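PDB 2ZZI: metallo-beta-lactamase superfamily protein from Thermus thermophilus, which probably acts as a metal-dependent hydrolase of the metallo-beta-lactamase superfamily, holding two metal ions, here iron(III), in its active site. Local coordinates for residues L26-D31 / F57-A62; L52-F57 / P78-L83; V140-L145 / T178-G183. All coordinates share one frame; numbering follows the deposited sequence.

Contact 1: L26-D31 / F57-A62; sequences LIDPGD and FDHVGA. With FE (Fe (III) ion), chain D.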
ATOM      1  N   LEU A  26       1.722   9.971   0.883  1.00 42.97           N
ATOM      2  CA  LEU A  26       0.670   9.313   0.115  1.00 42.15           C
ATOM      3  C   LEU A  26       0.968   7.826  -0.098  1.00 42.54           C
ATOM      4  O   LEU A  26       1.971   7.471  -0.714  1.00 42.38           O
ATOM      5  CB  LEU A  26       0.489  10.004  -1.233  1.00 40.99           C
ATOM      6  CG  LEU A  26      -0.718   9.518  -2.026  1.00 41.65           C
ATOM      7  CD1 LEU A  26      -1.997   9.861  -1.276  1.00 41.92           C
ATOM      8  CD2 LEU A  26      -0.719  10.112  -3.420  1.00 40.07           C
ATOM      9  N   ILE A  27       0.090   6.966   0.409  1.00 43.29           N
ATOM     10  CA  ILE A  27       0.268   5.516   0.301  1.00 42.45           C
ATOM     11  C   ILE A  27      -0.530   4.910  -0.866  1.00 41.51           C
ATOM     12  O   ILE A  27      -1.750   5.006  -0.909  1.00 44.11           O
ATOM     13  CB  ILE A  27      -0.118   4.820   1.623  1.00 41.36           C
ATOM     14  CG1 ILE A  27       0.607   5.476   2.799  1.00 38.09           C
ATOM     15  CG2 ILE A  27       0.210   3.342   1.572  1.00 43.42           C
ATOM     16  CD1 ILE A  27       0.348   4.809   4.139  1.00 35.92           C
ATOM     17  N   ASP A  28       0.169   4.299  -1.815  1.00 42.19           N
ATOM     18  CA  ASP A  28      -0.465   3.585  -2.937  1.00 42.56           C
ATOM     19  C   ASP A  28      -1.388   4.443  -3.806  1.00 43.01           C
ATOM     20  O   ASP A  28      -2.603   4.232  -3.819  1.00 41.32           O
ATOM     21  CB  ASP A  28      -1.245   2.358  -2.447  1.00 43.23           C
ATOM     22  CG  ASP A  28      -0.387   1.389  -1.652  1.00 43.93           C
ATOM     23  OD1 ASP A  28       0.840   1.608  -1.559  1.00 42.29           O
ATOM     24  OD2 ASP A  28      -0.946   0.411  -1.115  1.00 40.77           O
ATOM     25  N   PRO A  29      -0.813   5.407  -4.546  1.00 42.60           N
ATOM     26  CA  PRO A  29      -1.582   6.171  -5.519  1.00 40.46           C
ATOM     27  C   PRO A  29      -1.953   5.291  -6.701  1.00 41.00           C
ATOM     28  O   PRO A  29      -1.259   5.299  -7.716  1.00 41.76           O
ATOM     29  CB  PRO A  29      -0.597   7.248  -5.964  1.00 40.44           C
ATOM     30  CG  PRO A  29       0.736   6.654  -5.721  1.00 40.89           C
ATOM     31  CD  PRO A  29       0.587   5.856  -4.476  1.00 40.81           C
ATOM     32  N   GLY A  30      -3.047   4.548  -6.568  1.00 40.72           N
ATOM     33  CA  GLY A  30      -3.395   3.503  -7.525  1.00 41.80           C
ATOM     34  C   GLY A  30      -3.735   3.953  -8.931  1.00 42.09           C
ATOM     35  O   GLY A  30      -3.308   3.343  -9.911  1.00 43.58           O
ATOM     36  N   ASP A  31      -4.515   5.019  -9.038  1.00 43.31           N
ATOM     37  CA  ASP A  31      -4.947   5.502 -10.340  1.00 41.78           C
ATOM     38  C   ASP A  31      -5.628   6.854 -10.177  1.00 41.55           C
ATOM     39  O   ASP A  31      -5.659   7.404  -9.073  1.00 38.68           O
ATOM     40  CB  ASP A  31      -5.899   4.491 -10.976  1.00 40.89           C
ATOM     41  CG  ASP A  31      -6.122   4.746 -12.450  1.00 45.37           C
ATOM     42  OD1 ASP A  31      -5.694   5.815 -12.941  1.00 47.26           O
ATOM     43  OD2 ASP A  31      -6.720   3.875 -13.120  1.00 43.37           O
ATOM     44  N   PHE A  57       0.064  -3.287 -10.007  1.00 42.35           N
ATOM     45  CA  PHE A  57      -0.384  -2.200 -10.877  1.00 42.57           C
ATOM     46  C   PHE A  57      -1.539  -1.377 -10.294  1.00 43.01           C
ATOM     47  O   PHE A  57      -1.585  -0.157 -10.464  1.00 40.58           O
ATOM     48  CB  PHE A  57      -0.763  -2.741 -12.261  1.00 42.67           C
ATOM     49  CG  PHE A  57      -2.124  -3.375 -12.312  1.00 42.63           C
ATOM     50  CD1 PHE A  57      -2.264  -4.749 -12.275  1.00 41.73           C
ATOM     51  CD2 PHE A  57      -3.268  -2.592 -12.396  1.00 40.94           C
ATOM     52  CE1 PHE A  57      -3.515  -5.336 -12.316  1.00 39.90           C
ATOM     53  CE2 PHE A  57      -4.524  -3.173 -12.441  1.00 41.18           C
ATOM     54  CZ  PHE A  57      -4.645  -4.547 -12.400  1.00 41.58           C
ATOM     55  N   ASP A  58      -2.467  -2.046  -9.614  1.00 42.69           N
ATOM     56  CA  ASP A  58      -3.638  -1.375  -9.055  1.00 40.90           C
ATOM     57  C   ASP A  58      -3.296  -0.478  -7.857  1.00 41.21           C
ATOM     58  O   ASP A  58      -4.180   0.128  -7.247  1.00 41.57           O
ATOM     59  CB  ASP A  58      -4.735  -2.395  -8.694  1.00 39.45           C
ATOM     60  CG  ASP A  58      -4.302  -3.385  -7.612  1.00 41.46           C
ATOM     61  OD1 ASP A  58      -3.346  -4.155  -7.836  1.00 41.40           O
ATOM     62  OD2 ASP A  58      -4.939  -3.414  -6.539  1.00 39.59           O
ATOM     63  N   HIS A  59      -2.011  -0.382  -7.532  1.00 41.30           N
ATOM     64  CA  HIS A  59      -1.570   0.403  -6.382  1.00 42.11           C
ATOM     65  C   HIS A  59      -0.568   1.488  -6.773  1.00 42.17           C
ATOM     66  O   HIS A  59      -0.228   2.347  -5.958  1.00 42.36           O
ATOM     67  CB  HIS A  59      -0.945  -0.512  -5.323  1.00 40.54           C
ATOM     68  CG  HIS A  59      -1.921  -1.437  -4.665  1.00 41.88           C
ATOM     69  ND1 HIS A  59      -2.408  -1.225  -3.393  1.00 43.07           N
ATOM     70  CD2 HIS A  59      -2.503  -2.579  -5.102  1.00 41.75           C
ATOM     71  CE1 HIS A  59      -3.247  -2.194  -3.075  1.00 39.49           C
ATOM     72  NE2 HIS A  59      -3.324  -3.027  -4.096  1.00 39.01           N
ATOM     73  N   VAL A  60      -0.104   1.447  -8.019  1.00 40.49           N
ATOM     74  CA  VAL A  60       1.000   2.294  -8.456  1.00 41.30           C
ATOM     75  C   VAL A  60       0.715   3.007  -9.774  1.00 42.55           C
ATOM     76  O   VAL A  60       1.614   3.602 -10.374  1.00 43.35           O
ATOM     77  CB  VAL A  60       2.289   1.463  -8.633  1.00 42.71           C
ATOM     78  CG1 VAL A  60       2.712   0.836  -7.307  1.00 42.92           C
ATOM     79  CG2 VAL A  60       2.090   0.391  -9.693  1.00 39.19           C
ATOM     80  N   GLY A  61      -0.537   2.950 -10.217  1.00 42.69           N
ATOM     81  CA  GLY A  61      -0.910   3.440 -11.541  1.00 41.64           C
ATOM     82  C   GLY A  61      -0.920   4.949 -11.685  1.00 42.53           C
ATOM     83  O   GLY A  61      -0.977   5.474 -12.803  1.00 43.12           O
ATOM     84  N   ALA A  62      -0.866   5.652 -10.561  1.00 40.32           N
ATOM     85  CA  ALA A  62      -0.932   7.109 -10.580  1.00 41.95           C
ATOM     86  C   ALA A  62       0.420   7.733 -10.248  1.00 43.62           C
ATOM     87  O   ALA A  62       0.625   8.934 -10.439  1.00 43.29           O
ATOM     88  CB  ALA A  62      -2.001   7.605  -9.609  1.00 41.23           C
TER
HETATM   89 FE    FE D 209      -4.577  -4.725  -4.886  1.00 28.78          FE
HETATM   90  O   HOH W   1      -2.841  -6.131  -5.955  1.00 19.96           O
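His59 meets Asp28 through its ring and packs its backbone on Gly30, and it gives more surface to this contact than any other residue. Its ND1 donates to Asp28 OD2 over 3.2 Å at an N-H...O angle of 150°. The two side chains run side by side in the same direction, yet carboxylate and imidazole planes stand 85° apart. The ring nitrogen therefore comes at OD2 from above the carboxylate plane, while OD2 lies at the ring edge. Asp28 OD2 also bonds the hydroxyl of Thr53, so one oxygen serves two partners and the carboxylate is gripped from outside the contact as well. With CG anti to its carbonyl carbon (chi1 -68°), His59 turns NE2 to the iron of chain D, at 2.2 Å; Asp58 OD2 binds the same ion at 2.1 Å.

Ala62 covers the far end. Its N donates to Pro29 O over 2.9 Å, and its CB lies 3.9 Å from Pro29 CB, a small apolar touch beside the polar one. Pro29 is the centre of an inverse gamma turn. Between these ends the chains are close at Gly30, whose CA is 3.5 Å from Asp58 O, and a weak hydrogen bond runs from Gly61 N to Gly30 O.

The turn after strand 23-27 is thus laid against the weakly bonded helical turn at about 57-60. His59, a metal ligand backed by a second-shell carboxylate, belongs with Asp58 to the HxHxDH sequence, the metal-binding signature of the metallo-beta-lactamase fold.

Contact 2: L52-F57 / P78-L83; sequences LTHAHF and PLDLPL. With FE (Fe (III) ion), chain C.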
ATOM      1  N   LEU A  52       4.733   2.993  -1.142  1.00 41.88           N
ATOM      2  CA  LEU A  52       4.081   1.866  -1.784  1.00 40.51           C
ATOM      3  C   LEU A  52       4.181   0.624  -0.917  1.00 39.52           C
ATOM      4  O   LEU A  52       5.274   0.218  -0.537  1.00 41.61           O
ATOM      5  CB  LEU A  52       4.724   1.609  -3.142  1.00 40.95           C
ATOM      6  CG  LEU A  52       4.779   2.845  -4.037  1.00 39.94           C
ATOM      7  CD1 LEU A  52       5.388   2.510  -5.385  1.00 38.03           C
ATOM      8  CD2 LEU A  52       3.379   3.411  -4.200  1.00 42.38           C
ATOM      9  N   THR A  53       3.037   0.029  -0.601  1.00 40.81           N
ATOM     10  CA  THR A  53       3.006  -1.190   0.199  1.00 40.39           C
ATOM     11  C   THR A  53       3.487  -2.368  -0.634  1.00 40.65           C
ATOM     12  O   THR A  53       4.156  -3.264  -0.125  1.00 43.39           O
ATOM     13  CB  THR A  53       1.600  -1.487   0.732  1.00 38.94           C
ATOM     14  OG1 THR A  53       0.671  -1.479  -0.356  1.00 41.24           O
ATOM     15  CG2 THR A  53       1.184  -0.448   1.738  1.00 36.04           C
ATOM     16  N   HIS A  54       3.129  -2.358  -1.915  1.00 39.99           N
ATOM     17  CA  HIS A  54       3.668  -3.301  -2.895  1.00 42.00           C
ATOM     18  C   HIS A  54       3.523  -2.723  -4.298  1.00 41.34           C
ATOM     19  O   HIS A  54       2.934  -1.663  -4.470  1.00 41.41           O
ATOM     20  CB  HIS A  54       3.036  -4.699  -2.774  1.00 40.70           C
ATOM     21  CG  HIS A  54       1.554  -4.730  -2.989  1.00 40.39           C
ATOM     22  ND1 HIS A  54       0.659  -4.172  -2.102  1.00 40.35           N
ATOM     23  CD2 HIS A  54       0.810  -5.286  -3.975  1.00 41.71           C
ATOM     24  CE1 HIS A  54      -0.571  -4.366  -2.541  1.00 38.68           C
ATOM     25  NE2 HIS A  54      -0.507  -5.041  -3.675  1.00 39.67           N
ATOM     26  N   ALA A  55       4.065  -3.404  -5.300  1.00 40.89           N
ATOM     27  CA  ALA A  55       4.200  -2.794  -6.619  1.00 41.64           C
ATOM     28  C   ALA A  55       3.166  -3.287  -7.616  1.00 42.67           C
ATOM     29  O   ALA A  55       3.391  -3.233  -8.830  1.00 42.54           O
ATOM     30  CB  ALA A  55       5.607  -3.015  -7.165  1.00 41.88           C
ATOM     31  N   HIS A  56       2.037  -3.769  -7.109  1.00 41.92           N
ATOM     32  CA  HIS A  56       0.982  -4.263  -7.984  1.00 42.39           C
ATOM     33  C   HIS A  56       0.365  -3.087  -8.727  1.00 41.25           C
ATOM     34  O   HIS A  56       0.182  -2.017  -8.155  1.00 41.32           O
ATOM     35  CB  HIS A  56      -0.065  -5.048  -7.187  1.00 41.10           C
ATOM     36  CG  HIS A  56       0.349  -6.454  -6.872  1.00 42.49           C
ATOM     37  ND1 HIS A  56      -0.550  -7.429  -6.494  1.00 43.73           N
ATOM     38  CD2 HIS A  56       1.564  -7.054  -6.900  1.00 43.45           C
ATOM     39  CE1 HIS A  56       0.096  -8.565  -6.290  1.00 39.18           C
ATOM     40  NE2 HIS A  56       1.379  -8.364  -6.531  1.00 41.32           N
ATOM     41  N   PHE A  57       0.064  -3.287 -10.007  1.00 42.35           N
ATOM     42  CA  PHE A  57      -0.384  -2.200 -10.877  1.00 42.57           C
ATOM     43  C   PHE A  57      -1.539  -1.377 -10.294  1.00 43.01           C
ATOM     44  O   PHE A  57      -1.585  -0.157 -10.464  1.00 40.58           O
ATOM     45  CB  PHE A  57      -0.763  -2.741 -12.261  1.00 42.67           C
ATOM     46  CG  PHE A  57      -2.124  -3.375 -12.312  1.00 42.63           C
ATOM     47  CD1 PHE A  57      -2.264  -4.749 -12.275  1.00 41.73           C
ATOM     48  CD2 PHE A  57      -3.268  -2.592 -12.396  1.00 40.94           C
ATOM     49  CE1 PHE A  57      -3.515  -5.336 -12.316  1.00 39.90           C
ATOM     50  CE2 PHE A  57      -4.524  -3.173 -12.441  1.00 41.18           C
ATOM     51  CZ  PHE A  57      -4.645  -4.547 -12.400  1.00 41.58           C
ATOM     52  N   PRO A  78      12.697  -2.965  -2.495  1.00 40.35           N
ATOM     53  CA  PRO A  78      13.489  -3.453  -3.627  1.00 42.08           C
ATOM     54  C   PRO A  78      13.059  -4.822  -4.168  1.00 42.99           C
ATOM     55  O   PRO A  78      13.163  -5.058  -5.371  1.00 45.44           O
ATOM     56  CB  PRO A  78      14.917  -3.535  -3.058  1.00 43.07           C
ATOM     57  CG  PRO A  78      14.800  -3.242  -1.591  1.00 43.31           C
ATOM     58  CD  PRO A  78      13.551  -2.457  -1.412  1.00 40.52           C
ATOM     59  N   LEU A  79      12.594  -5.718  -3.301  1.00 40.86           N
ATOM     60  CA  LEU A  79      12.155  -7.036  -3.757  1.00 41.02           C
ATOM     61  C   LEU A  79      10.960  -6.968  -4.704  1.00 40.48           C
ATOM     62  O   LEU A  79      10.632  -7.953  -5.357  1.00 40.00           O
ATOM     63  CB  LEU A  79      11.839  -7.967  -2.582  1.00 41.89           C
ATOM     64  CG  LEU A  79      13.008  -8.569  -1.799  1.00 39.96           C
ATOM     65  CD1 LEU A  79      12.567  -9.864  -1.163  1.00 37.02           C
ATOM     66  CD2 LEU A  79      14.217  -8.807  -2.685  1.00 37.51           C
ATOM     67  N   ASP A  80      10.314  -5.808  -4.782  1.00 41.90           N
ATOM     68  CA  ASP A  80       9.158  -5.636  -5.666  1.00 42.15           C
ATOM     69  C   ASP A  80       9.491  -4.843  -6.930  1.00 42.43           C
ATOM     70  O   ASP A  80       8.638  -4.650  -7.799  1.00 42.45           O
ATOM     71  CB  ASP A  80       7.995  -4.975  -4.918  1.00 41.68           C
ATOM     72  CG  ASP A  80       6.965  -5.980  -4.422  1.00 42.19           C
ATOM     73  OD1 ASP A  80       7.280  -7.183  -4.341  1.00 36.70           O
ATOM     74  OD2 ASP A  80       5.829  -5.565  -4.120  1.00 42.98           O
ATOM     75  N   LEU A  81      10.731  -4.375  -7.027  1.00 41.42           N
ATOM     76  CA  LEU A  81      11.164  -3.623  -8.199  1.00 40.17           C
ATOM     77  C   LEU A  81      10.725  -4.289  -9.490  1.00 40.61           C
ATOM     78  O   LEU A  81      10.049  -3.664 -10.303  1.00 43.29           O
ATOM     79  CB  LEU A  81      12.679  -3.438  -8.201  1.00 42.53           C
ATOM     80  CG  LEU A  81      13.196  -2.019  -7.968  1.00 42.69           C
ATOM     81  CD1 LEU A  81      12.837  -1.138  -9.148  1.00 42.59           C
ATOM     82  CD2 LEU A  81      12.634  -1.458  -6.685  1.00 45.77           C
ATOM     83  N   PRO A  82      11.110  -5.567  -9.684  1.00 42.44           N
ATOM     84  CA  PRO A  82      10.758  -6.326 -10.893  1.00 41.64           C
ATOM     85  C   PRO A  82       9.272  -6.209 -11.236  1.00 39.31           C
ATOM     86  O   PRO A  82       8.925  -5.906 -12.372  1.00 38.23           O
ATOM     87  CB  PRO A  82      11.111  -7.765 -10.515  1.00 39.20           C
ATOM     88  CG  PRO A  82      12.195  -7.627  -9.513  1.00 38.17           C
ATOM     89  CD  PRO A  82      11.891  -6.379  -8.732  1.00 39.75           C
ATOM     90  N   LEU A  83       8.414  -6.452 -10.252  1.00 40.06           N
ATOM     91  CA  LEU A  83       6.983  -6.283 -10.418  1.00 39.66           C
ATOM     92  C   LEU A  83       6.681  -4.835 -10.768  1.00 41.81           C
ATOM     93  O   LEU A  83       6.043  -4.544 -11.784  1.00 40.66           O
ATOM     94  CB  LEU A  83       6.255  -6.661  -9.127  1.00 40.51           C
ATOM     95  CG  LEU A  83       6.283  -8.135  -8.728  1.00 38.68           C
ATOM     96  CD1 LEU A  83       5.621  -8.342  -7.383  1.00 40.20           C
ATOM     97  CD2 LEU A  83       5.596  -8.969  -9.786  1.00 41.56           C
TER
HETATM   98 FE    FE C 208      -1.925  -6.528  -4.607  1.00 36.08          FE
HETATM   99  O   HOH W   1      -2.841  -6.131  -5.955  1.00 19.96           O
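Ala55 N donates to Asp80 OD2 over 3.0 Å at an N-H...O angle of 145°, the one hydrogen bond between the two segments. The amide approaches on the anti side of the carboxylate, 26° out of its plane. OD2 also lies 3.2 Å from His54 CB, and the carboxylate is held further by Ser126 OG on OD2 and by Gly128 N on OD1, so Asp80 ties the 52-57 loop to the 126-128 loop.

The metal bonds come from the residues flanking Ala55. His54 NE2 reaches the iron of chain C at 2.3 Å and His56 ND1 at 2.5 Å, His125 and Asp144 being further ligands. These histidines open the HxHxDH motif of the metallo-beta-lactamase fold, and Asp80 is a second-shell residue fixing the backbone between them. With CG between the backbone N and the carbonyl carbon (chi1 61°), the His54 ring has NE2 at the metal and ND1 beside Thr53 OG1, to which it donates over 3.2 Å, a bond that restrains the ring's rotation.

Apolar contact is slight. Ala55 CB points at the start of helix 81-92, 3.8 Å from Asp80 CB and 4.2 Å from Leu83 CB, while Leu83 CD1 comes to the edge of the His56 ring at 4.3 Å from CD2.

Contact 3: V140-L145 / T178-G183; sequences VFSGDL and TRVHPG. With FE (Fe (III) ion), chain C; FE (Fe (III) ion), chain D.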
ATOM      1  N   VAL A 140      -2.406   0.707  11.086  1.00 43.15           N
ATOM      2  CA  VAL A 140      -1.460   0.109  10.156  1.00 41.74           C
ATOM      3  C   VAL A 140      -2.003   0.103   8.738  1.00 39.33           C
ATOM      4  O   VAL A 140      -3.147  -0.277   8.506  1.00 40.14           O
ATOM      5  CB  VAL A 140      -1.121  -1.338  10.551  1.00 41.17           C
ATOM      6  CG1 VAL A 140      -2.386  -2.164  10.672  1.00 41.75           C
ATOM      7  CG2 VAL A 140      -0.182  -1.951   9.531  1.00 43.21           C
ATOM      8  N   PHE A 141      -1.173   0.531   7.795  1.00 37.83           N
ATOM      9  CA  PHE A 141      -1.527   0.493   6.384  1.00 40.97           C
ATOM     10  C   PHE A 141      -0.902  -0.727   5.720  1.00 42.45           C
ATOM     11  O   PHE A 141       0.247  -0.689   5.270  1.00 41.29           O
ATOM     12  CB  PHE A 141      -1.087   1.781   5.703  1.00 42.14           C
ATOM     13  CG  PHE A 141      -1.653   3.005   6.344  1.00 42.77           C
ATOM     14  CD1 PHE A 141      -2.723   3.673   5.767  1.00 40.42           C
ATOM     15  CD2 PHE A 141      -1.143   3.466   7.545  1.00 41.06           C
ATOM     16  CE1 PHE A 141      -3.257   4.794   6.372  1.00 43.65           C
ATOM     17  CE2 PHE A 141      -1.668   4.584   8.154  1.00 39.59           C
ATOM     18  CZ  PHE A 141      -2.724   5.250   7.571  1.00 41.91           C
ATOM     19  N   SER A 142      -1.678  -1.807   5.666  1.00 41.42           N
ATOM     20  CA  SER A 142      -1.153  -3.122   5.339  1.00 40.10           C
ATOM     21  C   SER A 142      -1.502  -3.584   3.929  1.00 40.50           C
ATOM     22  O   SER A 142      -1.489  -4.774   3.642  1.00 41.74           O
ATOM     23  CB  SER A 142      -1.644  -4.142   6.363  1.00 40.22           C
ATOM     24  OG  SER A 142      -3.054  -4.104   6.470  1.00 43.07           O
ATOM     25  N   GLY A 143      -1.802  -2.643   3.046  1.00 41.96           N
ATOM     26  CA  GLY A 143      -2.080  -2.980   1.657  1.00 40.68           C
ATOM     27  C   GLY A 143      -3.005  -4.171   1.484  1.00 42.83           C
ATOM     28  O   GLY A 143      -4.057  -4.256   2.130  1.00 42.21           O
ATOM     29  N   ASP A 144      -2.603  -5.091   0.607  1.00 42.16           N
ATOM     30  CA  ASP A 144      -3.414  -6.254   0.253  1.00 39.86           C
ATOM     31  C   ASP A 144      -3.188  -7.425   1.192  1.00 39.47           C
ATOM     32  O   ASP A 144      -3.700  -8.513   0.966  1.00 42.50           O
ATOM     33  CB  ASP A 144      -3.133  -6.685  -1.186  1.00 38.92           C
ATOM     34  CG  ASP A 144      -3.745  -5.749  -2.209  1.00 42.60           C
ATOM     35  OD1 ASP A 144      -4.378  -4.743  -1.812  1.00 39.29           O
ATOM     36  OD2 ASP A 144      -3.595  -6.021  -3.418  1.00 46.84           O
ATOM     37  N   LEU A 145      -2.418  -7.197   2.247  1.00 39.62           N
ATOM     38  CA  LEU A 145      -2.147  -8.237   3.226  1.00 40.69           C
ATOM     39  C   LEU A 145      -3.439  -8.721   3.887  1.00 42.49           C
ATOM     40  O   LEU A 145      -3.844  -9.876   3.712  1.00 38.17           O
ATOM     41  CB  LEU A 145      -1.162  -7.728   4.282  1.00 40.54           C
ATOM     42  CG  LEU A 145      -0.206  -8.742   4.915  1.00 42.90           C
ATOM     43  N   THR A 178      -5.613  -2.551  16.947  1.00 41.57           N
ATOM     44  CA  THR A 178      -5.010  -1.849  15.820  1.00 42.21           C
ATOM     45  C   THR A 178      -5.956  -1.762  14.617  1.00 44.41           C
ATOM     46  O   THR A 178      -6.509  -2.764  14.150  1.00 46.02           O
ATOM     47  CB  THR A 178      -3.666  -2.459  15.388  1.00 40.71           C
ATOM     48  OG1 THR A 178      -2.867  -2.719  16.549  1.00 39.24           O
ATOM     49  CG2 THR A 178      -2.926  -1.490  14.463  1.00 40.51           C
ATOM     50  N   ARG A 179      -6.126  -0.537  14.136  1.00 44.09           N
ATOM     51  CA  ARG A 179      -6.942  -0.219  12.975  1.00 43.11           C
ATOM     52  C   ARG A 179      -6.246  -0.662  11.687  1.00 43.77           C
ATOM     53  O   ARG A 179      -5.143  -0.209  11.382  1.00 42.48           O
ATOM     54  CB  ARG A 179      -7.114   1.298  12.921  1.00 42.39           C
ATOM     55  CG  ARG A 179      -8.434   1.824  12.382  1.00 44.51           C
ATOM     56  CD  ARG A 179      -9.357   0.730  11.905  1.00 46.55           C
ATOM     57  NE  ARG A 179     -10.265   1.240  10.882  1.00 46.18           N
ATOM     58  CZ  ARG A 179     -11.521   1.615  11.106  1.00 48.36           C
ATOM     59  NH1 ARG A 179     -12.034   1.525  12.329  1.00 45.95           N
ATOM     60  NH2 ARG A 179     -12.263   2.076  10.101  1.00 49.96           N
ATOM     61  N   VAL A 180      -6.896  -1.533  10.919  1.00 44.57           N
ATOM     62  CA  VAL A 180      -6.358  -1.959   9.632  1.00 41.76           C
ATOM     63  C   VAL A 180      -6.856  -1.049   8.515  1.00 40.75           C
ATOM     64  O   VAL A 180      -8.050  -0.787   8.413  1.00 40.52           O
ATOM     65  CB  VAL A 180      -6.762  -3.413   9.309  1.00 43.41           C
ATOM     66  CG1 VAL A 180      -6.041  -3.904   8.057  1.00 41.70           C
ATOM     67  CG2 VAL A 180      -6.472  -4.326  10.498  1.00 42.55           C
ATOM     68  N   HIS A 181      -5.930  -0.564   7.691  1.00 40.70           N
ATOM     69  CA  HIS A 181      -6.268   0.194   6.489  1.00 40.78           C
ATOM     70  C   HIS A 181      -5.789  -0.576   5.266  1.00 41.77           C
ATOM     71  O   HIS A 181      -4.634  -0.449   4.856  1.00 42.62           O
ATOM     72  CB  HIS A 181      -5.613   1.575   6.513  1.00 42.97           C
ATOM     73  CG  HIS A 181      -6.040   2.419   7.669  1.00 41.85           C
ATOM     74  ND1 HIS A 181      -6.934   3.459   7.542  1.00 41.36           N
ATOM     75  CD2 HIS A 181      -5.711   2.361   8.982  1.00 41.56           C
ATOM     76  CE1 HIS A 181      -7.137   4.009   8.726  1.00 43.31           C
ATOM     77  NE2 HIS A 181      -6.407   3.360   9.617  1.00 44.38           N
ATOM     78  N   PRO A 182      -6.684  -1.371   4.672  1.00 41.59           N
ATOM     79  CA  PRO A 182      -6.340  -2.290   3.605  1.00 41.33           C
ATOM     80  C   PRO A 182      -6.399  -1.598   2.257  1.00 40.90           C
ATOM     81  O   PRO A 182      -6.972  -0.523   2.151  1.00 41.89           O
ATOM     82  CB  PRO A 182      -7.442  -3.341   3.704  1.00 41.27           C
ATOM     83  CG  PRO A 182      -8.633  -2.580   4.198  1.00 42.65           C
ATOM     84  CD  PRO A 182      -8.132  -1.366   4.944  1.00 42.37           C
ATOM     85  N   GLY A 183      -5.811  -2.212   1.237  1.00 40.51           N
ATOM     86  CA  GLY A 183      -5.747  -1.601  -0.078  1.00 39.38           C
ATOM     87  C   GLY A 183      -7.036  -1.770  -0.846  1.00 39.18           C
ATOM     88  O   GLY A 183      -7.166  -1.285  -1.965  1.00 42.71           O
TER
HETATM   89 FE    FE C 208      -1.925  -6.528  -4.607  1.00 36.08          FE
HETATM   90 FE    FE D 209      -4.577  -4.725  -4.886  1.00 28.78          FE
HETATM   91  O   HOH W   1      -2.841  -6.131  -5.955  1.00 19.96           O
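The rings of Phe141 and His181 form an offset stack, centroids 4.6 Å apart and planes 21° from parallel. Both side chains have CG anti to the carbonyl carbon (chi1 -56° and -61°), which sends them off neighbouring strands side by side in the same direction. The overlap is partial: Phe141 CE1 sits over one imidazole face, displaced to its rim, and Phe141 CD1 packs 3.6 Å from His181 CB. Val140 O lies in the ring plane at the His181 edge. Tyr16 meets both rings, edge-to-face in the case of Phe141.

The backbones that carry the two rings pair as parallel strands. Val140 N donates to Arg179 O, and His181 N to Val140 O, each over 2.9 Å. This joins strand 139-147 to strand 179-182 within one of the two sheets of the αββα metallo-beta-lactamase fold, whose metal site lies where such strands end. Farther along, Gly143 takes a positive phi in the type II' turn from Ser142 to Leu145, and Gly183 N donates to its carbonyl from above the carbonyl plane at 2.8 Å.

Val140 and Val180 share one face of the sheet. The side chains of Val140 and Thr178 cross at about a right angle, CG1 of the first 3.9 Å from CG2 of the second, and Ser142 OG touches Val180 CG1 at 3.4 Å. Beyond the turn Asp144 extends OD2 between the irons, 2.1 Å from that of chain C and 2.2 Å from that of chain D, while its OD1 comes near Gly183 CA.

In the fold
The three contacts converge on the two-iron site: contact 1 supplies ligands to the iron of chain D, contact 2 to that of chain C, and contact 3 the bridging Asp144. A water is modelled near both ions, though its distance to the iron of chain C is doubtfully short. Contacts 1 and 2, with centres about 11 Å apart, share Phe57, and His59 NE2 packs 3.4 Å from His54 CE1 where their ligands meet. Contact 3 lies across the chain's centre, its own centre about 15 Å from that of contact 1 and 16 Å from that of contact 2. It touches contact 1 where Ile27 CD1 packs 3.5 Å from Phe141 CG. His125 and His184 complete the ligand set.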